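Local coordinates for Melibiose/raffinose/stachyose-binding protein MelE (Bacillus subtilis subsp. subtilis str. 168, PDB 4R6H) that binds melibiose, raffinose and stachyose and serves as the solute-binding component of the ABC transporter complex that imports these sugars, at residues 77-82 / 87-92; 35-40 / 309-314; 93-96 / 100-103. All blocks are in the same frame, centred on the assembly; numbering follows the deposited sequence.

From the N terminus, strand 33-38 opens the wide loop that interaction 2 closes far along the chain at strand 310-313. The other two contacts nest inside it, one after the other. Interaction 1 closes first, bringing the residues that lead into strand 91-92 back onto helix 75-84; interaction 3 follows, folding the loop after that strand against helix 98-102. Strands 91-92 and 310-313 are neighbours in one antiparallel sheet, so interactions 1 and 2 share it. Arg-82 and Tyr-38 join the same two contacts by a hydrogen bond, Phe-92 and Tyr-102 link interactions 1 and 3, and Asp-93 with Thr-40 links interactions 2 and 3.

Interaction 1: residues 77-82 / 87-92; sequences NMMRVR and DLPDLF
Arg-82, on helix 75-84, reaches along the backbone of Asp-87 and ends beside Pro-89. Arg-82 CB lies 3.3 Å from Asp-87 O, and CG passes the same oxygen. Arg-82 CD, in a chain extended from CG to NE, rests 3.8 Å from Pro-89 CD. NE turns to Tyr-38 OH on strand 33-38, to which it is hydrogen-bonded. At the tip, Arg-82 NH2 donates to Asp-87 O over 2.9 Å (N-H...O 152°), with the oxygen near the guanidinium plane, while Pro-89 CG covers one face of the group. The Asp-87 carboxylate adds only a long salt bridge, OD2 standing 4.0 Å from Arg-82 NH2 and well out of the guanidinium plane. The backbone returns the grip: Asp-87 N donates to Arg-82 O at 2.9 Å. This is a helix-to-strand turn in the alpha/beta fold of a bacterial solute-binding protein, where the chain leaves helix 75-84 and swings back into strand 91-92. Met-79 is bent at chi2 and chi3 (-64° and -60°), which brings SD to Pro-89 and CE to Phe-92. Met-79 SD touches Pro-89 CD at 3.8 Å, and the methyl Met-79 CE meets Phe-92 CG at 3.8 Å, approaching the ring obliquely. Leu-88 turns its CD1 to Arg-82 O, and its side chain also packs on Trp-314 and Tyr-105.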
# COMPACT_ATOMS: atom_id res chain seq x y z
N ASN A 77 -3.47 15.31 -10.29
CA ASN A 77 -3.64 16.62 -10.91
C ASN A 77 -5.10 16.93 -11.26
O ASN A 77 -5.61 18.01 -11.00
CB ASN A 77 -2.76 16.70 -12.17
CG ASN A 77 -1.26 16.84 -11.85
OD1 ASN A 77 -0.89 17.47 -10.87
ND2 ASN A 77 -0.41 16.25 -12.70
N MET A 78 -5.79 15.96 -11.83
CA MET A 78 -7.20 16.15 -12.17
C MET A 78 -8.07 16.35 -10.94
O MET A 78 -8.93 17.21 -10.91
CB MET A 78 -7.71 14.98 -13.01
CG MET A 78 -7.11 14.96 -14.40
SD MET A 78 -7.63 13.52 -15.32
CE MET A 78 -6.93 13.85 -16.94
N MET A 79 -7.83 15.58 -9.88
CA MET A 79 -8.62 15.76 -8.67
C MET A 79 -8.33 17.05 -7.96
O MET A 79 -9.23 17.65 -7.37
CB MET A 79 -8.50 14.54 -7.72
CG MET A 79 -9.20 13.30 -8.27
SD MET A 79 -10.99 13.47 -8.43
CE MET A 79 -11.43 13.81 -6.73
N ARG A 80 -7.08 17.51 -8.05
CA ARG A 80 -6.71 18.78 -7.46
C ARG A 80 -7.50 19.91 -8.12
O ARG A 80 -8.04 20.78 -7.44
CB ARG A 80 -5.20 19.02 -7.59
CG ARG A 80 -4.75 20.42 -7.18
CD ARG A 80 -3.25 20.62 -7.36
NE ARG A 80 -2.74 20.16 -8.65
CZ ARG A 80 -2.79 20.80 -9.83
NH1 ARG A 80 -3.30 22.02 -9.97
NH2 ARG A 80 -2.26 20.19 -10.89
N VAL A 81 -7.57 19.87 -9.45
CA VAL A 81 -8.28 20.90 -10.21
C VAL A 81 -9.77 20.77 -9.92
O VAL A 81 -10.42 21.76 -9.68
CB VAL A 81 -8.00 20.73 -11.72
CG1 VAL A 81 -8.96 21.59 -12.52
CG2 VAL A 81 -6.55 21.06 -12.03
N ARG A 82 -10.30 19.54 -9.90
CA ARG A 82 -11.73 19.37 -9.61
C ARG A 82 -12.12 19.84 -8.21
O ARG A 82 -13.19 20.42 -8.04
CB ARG A 82 -12.16 17.93 -9.79
CG ARG A 82 -12.23 17.52 -11.25
CD ARG A 82 -12.77 16.10 -11.34
NE ARG A 82 -13.18 15.61 -12.65
CZ ARG A 82 -14.42 15.71 -13.15
NH1 ARG A 82 -14.69 15.17 -14.32
NH2 ARG A 82 -15.36 16.38 -12.51
N ASP A 87 -16.05 20.79 -8.20
CA ASP A 87 -16.62 20.09 -9.33
C ASP A 87 -16.06 18.67 -9.37
O ASP A 87 -15.40 18.25 -10.32
CB ASP A 87 -16.32 20.83 -10.66
CG ASP A 87 -16.99 20.18 -11.86
OD1 ASP A 87 -18.12 19.66 -11.68
OD2 ASP A 87 -16.38 20.18 -12.96
N LEU A 88 -16.41 17.94 -8.33
CA LEU A 88 -15.91 16.60 -8.15
C LEU A 88 -16.71 15.59 -8.93
O LEU A 88 -17.86 15.81 -9.24
CB LEU A 88 -15.88 16.21 -6.68
CG LEU A 88 -14.74 16.81 -5.84
CD1 LEU A 88 -14.97 18.29 -5.54
CD2 LEU A 88 -14.54 16.02 -4.57
N PRO A 89 -16.09 14.45 -9.24
CA PRO A 89 -16.89 13.35 -9.71
C PRO A 89 -17.89 12.95 -8.64
O PRO A 89 -17.69 13.22 -7.45
CB PRO A 89 -15.86 12.23 -9.90
CG PRO A 89 -14.52 12.88 -9.78
CD PRO A 89 -14.74 14.00 -8.86
N ASP A 90 -18.94 12.24 -9.04
CA ASP A 90 -19.95 11.78 -8.07
C ASP A 90 -19.33 10.81 -7.06
O ASP A 90 -19.60 10.86 -5.87
CB ASP A 90 -21.13 11.15 -8.77
CG ASP A 90 -21.79 12.09 -9.79
OD1 ASP A 90 -22.06 13.26 -9.42
OD2 ASP A 90 -21.95 11.66 -10.96
N LEU A 91 -18.48 9.95 -7.58
CA LEU A 91 -17.75 8.98 -6.76
C LEU A 91 -16.28 9.05 -7.15
O LEU A 91 -15.95 9.15 -8.35
CB LEU A 91 -18.26 7.58 -7.04
CG LEU A 91 -19.64 7.22 -6.48
CD1 LEU A 91 -20.24 6.01 -7.19
CD2 LEU A 91 -19.58 6.99 -4.99
N PHE A 92 -15.42 8.95 -6.16
CA PHE A 92 -13.98 9.03 -6.42
C PHE A 92 -13.21 8.17 -5.42
O PHE A 92 -13.66 7.84 -4.36
CB PHE A 92 -13.50 10.48 -6.43
CG PHE A 92 -13.85 11.25 -5.21
CD1 PHE A 92 -15.08 11.91 -5.11
CD2 PHE A 92 -13.00 11.28 -4.13
CE1 PHE A 92 -15.41 12.58 -3.94
CE2 PHE A 92 -13.33 11.98 -2.97
CZ PHE A 92 -14.53 12.61 -2.89

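Interaction 2: residues 35-40 / 309-314; sequences LTIYST and YTLAAW
Apolar packing joins the two segments at Ile-37 and Leu-311, whose methyl groups CG2 and CD2 meet at 3.8 Å. In Ile-37, CG2 stands opposite the backbone N across the CA-CB bond while CG1 lies beside that N (chi1 -52°), and it is the former branch that makes the contact. Leu-91 of strand 91-92 touches both side chains. Helix 320-331 adds Phe-326 against Ile-37 and Met-330 against Leu-311, so the pair belongs to a larger hydrophobic core.

The touching parts of the chain run in nearly opposite directions, 164° apart, yet no direct hydrogen bond joins them. Strand 33-38 pairs in parallel with strand 64-69, whereas strand 310-313 lies between strands 91-92 and 136-137 in an antiparallel sheet. Strand 91-92 also exchanges backbone hydrogen bonds with Thr-36 and Tyr-38, and thus stands between the two strands of this contact. Such a late strand returning to the N-terminal lobe accords with the two-lobed solute-binding protein fold, in which the chain passes between the lobes more than once.

Water fills the interval between two carbonyls that do not meet directly: one molecule donates to Tyr-38 O at 3.0 Å and to Thr-310 O at 2.9 Å, using both its hydrogens.

The remaining contact sets a hydroxyl against an aromatic ring. Thr-40 OG1 lies near the plane of Tyr-309, at its edge, 3.4 Å from CD1 and 3.5 Å from CE1. That hydroxyl is hydrogen-bonded to Asp-93 OD2, while Asp-93 OD1 accepts from Thr-310 N, so a single carboxylate spans both segments.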
# COMPACT_ATOMS: atom_id res chain seq x y z
N LEU A 35 -23.50 8.93 -14.13
CA LEU A 35 -22.92 8.83 -12.77
C LEU A 35 -21.42 8.69 -13.01
O LEU A 35 -20.97 7.74 -13.65
CB LEU A 35 -23.48 7.59 -12.07
CG LEU A 35 -22.86 7.30 -10.67
CD1 LEU A 35 -23.33 8.32 -9.67
CD2 LEU A 35 -23.23 5.91 -10.21
N THR A 36 -20.66 9.71 -12.58
CA THR A 36 -19.24 9.74 -12.87
C THR A 36 -18.44 9.17 -11.71
O THR A 36 -18.66 9.54 -10.55
CB THR A 36 -18.75 11.16 -13.17
OG1 THR A 36 -19.13 12.04 -12.10
CG2 THR A 36 -19.36 11.68 -14.49
N ILE A 37 -17.54 8.26 -12.05
CA ILE A 37 -16.73 7.56 -11.04
C ILE A 37 -15.26 7.63 -11.45
O ILE A 37 -14.89 7.30 -12.59
CB ILE A 37 -17.10 6.07 -10.97
CG1 ILE A 37 -18.60 5.91 -10.79
CG2 ILE A 37 -16.29 5.36 -9.86
CD1 ILE A 37 -19.07 4.50 -10.53
N TYR A 38 -14.41 8.10 -10.53
CA TYR A 38 -12.96 8.12 -10.75
C TYR A 38 -12.32 7.02 -9.90
O TYR A 38 -12.71 6.82 -8.73
CB TYR A 38 -12.34 9.45 -10.30
CG TYR A 38 -12.21 10.56 -11.32
CD1 TYR A 38 -13.14 10.75 -12.32
CD2 TYR A 38 -11.14 11.46 -11.21
CE1 TYR A 38 -12.99 11.80 -13.25
CE2 TYR A 38 -10.96 12.49 -12.11
CZ TYR A 38 -11.89 12.66 -13.12
OH TYR A 38 -11.69 13.71 -13.99
N SER A 39 -11.30 6.37 -10.47
CA SER A 39 -10.62 5.25 -9.87
C SER A 39 -9.11 5.30 -10.12
O SER A 39 -8.71 5.62 -11.27
CB SER A 39 -11.20 3.93 -10.39
OG SER A 39 -10.44 2.80 -9.91
N THR A 40 -8.32 4.93 -9.11
CA THR A 40 -6.86 4.73 -9.28
C THR A 40 -6.44 3.31 -9.69
O THR A 40 -5.25 3.02 -9.72
CB THR A 40 -6.07 5.12 -8.02
OG1 THR A 40 -6.28 4.20 -6.94
CG2 THR A 40 -6.36 6.55 -7.62
N TYR A 309 -8.11 0.87 -2.63
CA TYR A 309 -9.10 1.51 -3.50
C TYR A 309 -10.36 1.76 -2.71
O TYR A 309 -10.88 0.88 -2.05
CB TYR A 309 -9.43 0.63 -4.70
CG TYR A 309 -8.24 0.22 -5.51
CD1 TYR A 309 -7.32 1.13 -5.95
CD2 TYR A 309 -8.05 -1.11 -5.82
CE1 TYR A 309 -6.25 0.73 -6.74
CE2 TYR A 309 -7.00 -1.52 -6.58
CZ TYR A 309 -6.09 -0.58 -7.02
OH TYR A 309 -4.98 -0.93 -7.79
N THR A 310 -10.91 2.98 -2.84
CA THR A 310 -12.16 3.30 -2.19
C THR A 310 -13.15 3.96 -3.14
O THR A 310 -12.77 4.37 -4.23
CB THR A 310 -11.99 4.26 -0.98
OG1 THR A 310 -11.64 5.56 -1.47
CG2 THR A 310 -10.91 3.77 -0.00
N LEU A 311 -14.39 3.98 -2.71
CA LEU A 311 -15.46 4.77 -3.33
C LEU A 311 -15.92 5.72 -2.25
O LEU A 311 -16.55 5.31 -1.27
CB LEU A 311 -16.64 3.88 -3.79
CG LEU A 311 -16.34 3.10 -5.06
CD1 LEU A 311 -17.30 1.94 -5.27
CD2 LEU A 311 -16.37 4.02 -6.31
N ALA A 312 -15.63 7.01 -2.45
CA ALA A 312 -16.13 8.11 -1.65
C ALA A 312 -17.12 8.88 -2.51
O ALA A 312 -16.94 9.00 -3.73
CB ALA A 312 -14.99 9.02 -1.25
N ALA A 313 -18.21 9.34 -1.91
CA ALA A 313 -19.23 10.12 -2.63
C ALA A 313 -18.97 11.58 -2.35
O ALA A 313 -18.66 11.99 -1.23
CB ALA A 313 -20.64 9.73 -2.19
N TRP A 314 -19.14 12.39 -3.37
CA TRP A 314 -19.04 13.83 -3.16
C TRP A 314 -20.31 14.32 -2.44
O TRP A 314 -21.41 14.10 -2.94
CB TRP A 314 -18.94 14.52 -4.49
CG TRP A 314 -18.82 16.02 -4.41
CD1 TRP A 314 -18.32 16.76 -3.39
CD2 TRP A 314 -19.20 16.94 -5.44
NE1 TRP A 314 -18.36 18.11 -3.72
CE2 TRP A 314 -18.87 18.24 -4.98
CE3 TRP A 314 -19.74 16.79 -6.70
CZ2 TRP A 314 -19.14 19.40 -5.74
CZ3 TRP A 314 -19.98 17.97 -7.50
CH2 TRP A 314 -19.67 19.23 -6.99
O HOH W 1 -13.12 4.38 -7.10

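Interaction 3: residues 93-96 / 100-103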
# COMPACT_ATOMS: atom_id res chain seq x y z
N ASP A 93 -11.99 7.84 -5.81
CA ASP A 93 -11.09 6.99 -5.02
C ASP A 93 -10.20 7.88 -4.16
O ASP A 93 -9.51 8.81 -4.66
CB ASP A 93 -10.29 6.20 -6.02
CG ASP A 93 -9.43 5.06 -5.42
OD1 ASP A 93 -9.29 4.97 -4.19
OD2 ASP A 93 -8.90 4.27 -6.27
N THR A 94 -10.21 7.65 -2.85
CA THR A 94 -9.35 8.42 -1.97
C THR A 94 -7.93 7.85 -1.82
O THR A 94 -7.06 8.55 -1.33
CB THR A 94 -10.00 8.61 -0.59
OG1 THR A 94 -10.27 7.33 -0.02
CG2 THR A 94 -11.33 9.35 -0.73
N HIS A 95 -7.73 6.59 -2.21
CA HIS A 95 -6.44 5.90 -2.28
C HIS A 95 -5.42 6.23 -1.20
O HIS A 95 -4.26 6.53 -1.51
CB HIS A 95 -5.84 6.06 -3.69
CG HIS A 95 -5.43 7.47 -4.04
ND1 HIS A 95 -4.11 7.83 -4.20
CD2 HIS A 95 -6.16 8.55 -4.40
CE1 HIS A 95 -4.04 9.10 -4.56
NE2 HIS A 95 -5.27 9.55 -4.70
N GLY A 96 -5.85 6.16 0.04
CA GLY A 96 -4.97 6.37 1.21
C GLY A 96 -4.89 7.77 1.75
O GLY A 96 -4.15 8.01 2.70
N ILE A 100 -6.99 13.28 5.08
CA ILE A 100 -6.08 14.42 4.92
C ILE A 100 -6.40 15.27 3.71
O ILE A 100 -6.38 16.49 3.78
CB ILE A 100 -4.60 13.96 4.83
CG1 ILE A 100 -4.14 13.43 6.20
CG2 ILE A 100 -3.70 15.10 4.33
CD1 ILE A 100 -2.65 13.26 6.35
N ARG A 101 -6.69 14.62 2.59
CA ARG A 101 -6.88 15.31 1.34
C ARG A 101 -8.36 15.53 1.02
O ARG A 101 -8.73 16.54 0.45
CB ARG A 101 -6.22 14.50 0.24
CG ARG A 101 -6.14 15.16 -1.11
CD ARG A 101 -5.21 14.42 -2.07
NE ARG A 101 -3.79 14.39 -1.68
CZ ARG A 101 -2.84 13.67 -2.27
NH1 ARG A 101 -3.10 12.86 -3.31
NH2 ARG A 101 -1.59 13.72 -1.82
N TYR A 102 -9.21 14.56 1.39
CA TYR A 102 -10.62 14.61 0.96
C TYR A 102 -11.65 14.87 2.05
O TYR A 102 -12.85 14.86 1.76
CB TYR A 102 -10.96 13.32 0.23
CG TYR A 102 -10.26 13.22 -1.09
CD1 TYR A 102 -10.73 13.97 -2.18
CD2 TYR A 102 -9.15 12.42 -1.30
CE1 TYR A 102 -10.13 13.89 -3.40
CE2 TYR A 102 -8.54 12.32 -2.55
CZ TYR A 102 -9.04 13.09 -3.60
OH TYR A 102 -8.49 13.01 -4.86
N GLY A 103 -11.19 15.13 3.27
CA GLY A 103 -12.09 15.28 4.40
C GLY A 103 -13.23 16.26 4.17
O GLY A 103 -14.37 15.99 4.55
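An Asx turn shapes the loop that follows strand 91-92: Asp-93 OD1 accepts from His-95 N at 3.0 Å, the N-H meeting it from above the carboxylate plane and rather bent (139°), with OD2 held by Thr-40. The turn lays Thr-94 against Tyr-102. Thr-94 CG2 touches Tyr-102 CD2 at 3.8 Å, an oblique approach, and the two side chains slide past each other in opposite directions. Thr-94 has chi1 at 58°, which sets CG2 against the tyrosine ring and OG1 between N and the carbonyl carbon, where it is hydrogen-bonded to Glu-307 and Thr-310. Tyr-102 CE2 also comes within 4.0 Å of Thr-94 CA. The contact thus folds a strand-to-helix connection of the solute-binding protein fold back on itself, with helix 98-102 lying against the loop that leads into it. Met-79 and Met-83 of helix 75-84, together with Phe-92, pack round the same tyrosine ring. Without the ring of Tyr-102, as with an alanine here, a gap is likely to open beside the Thr-94 methyl and the two methionines. Further out, Arg-101 NH1 stands 4.1 Å from His-95 CE1, its guanidinium plane turned 68° from the imidazole; His-95 NE2 is buried without a polar partner in the model. Trp-97 meets both side chains, as a cation-pi partner of Arg-101 and edge-to-face with His-95.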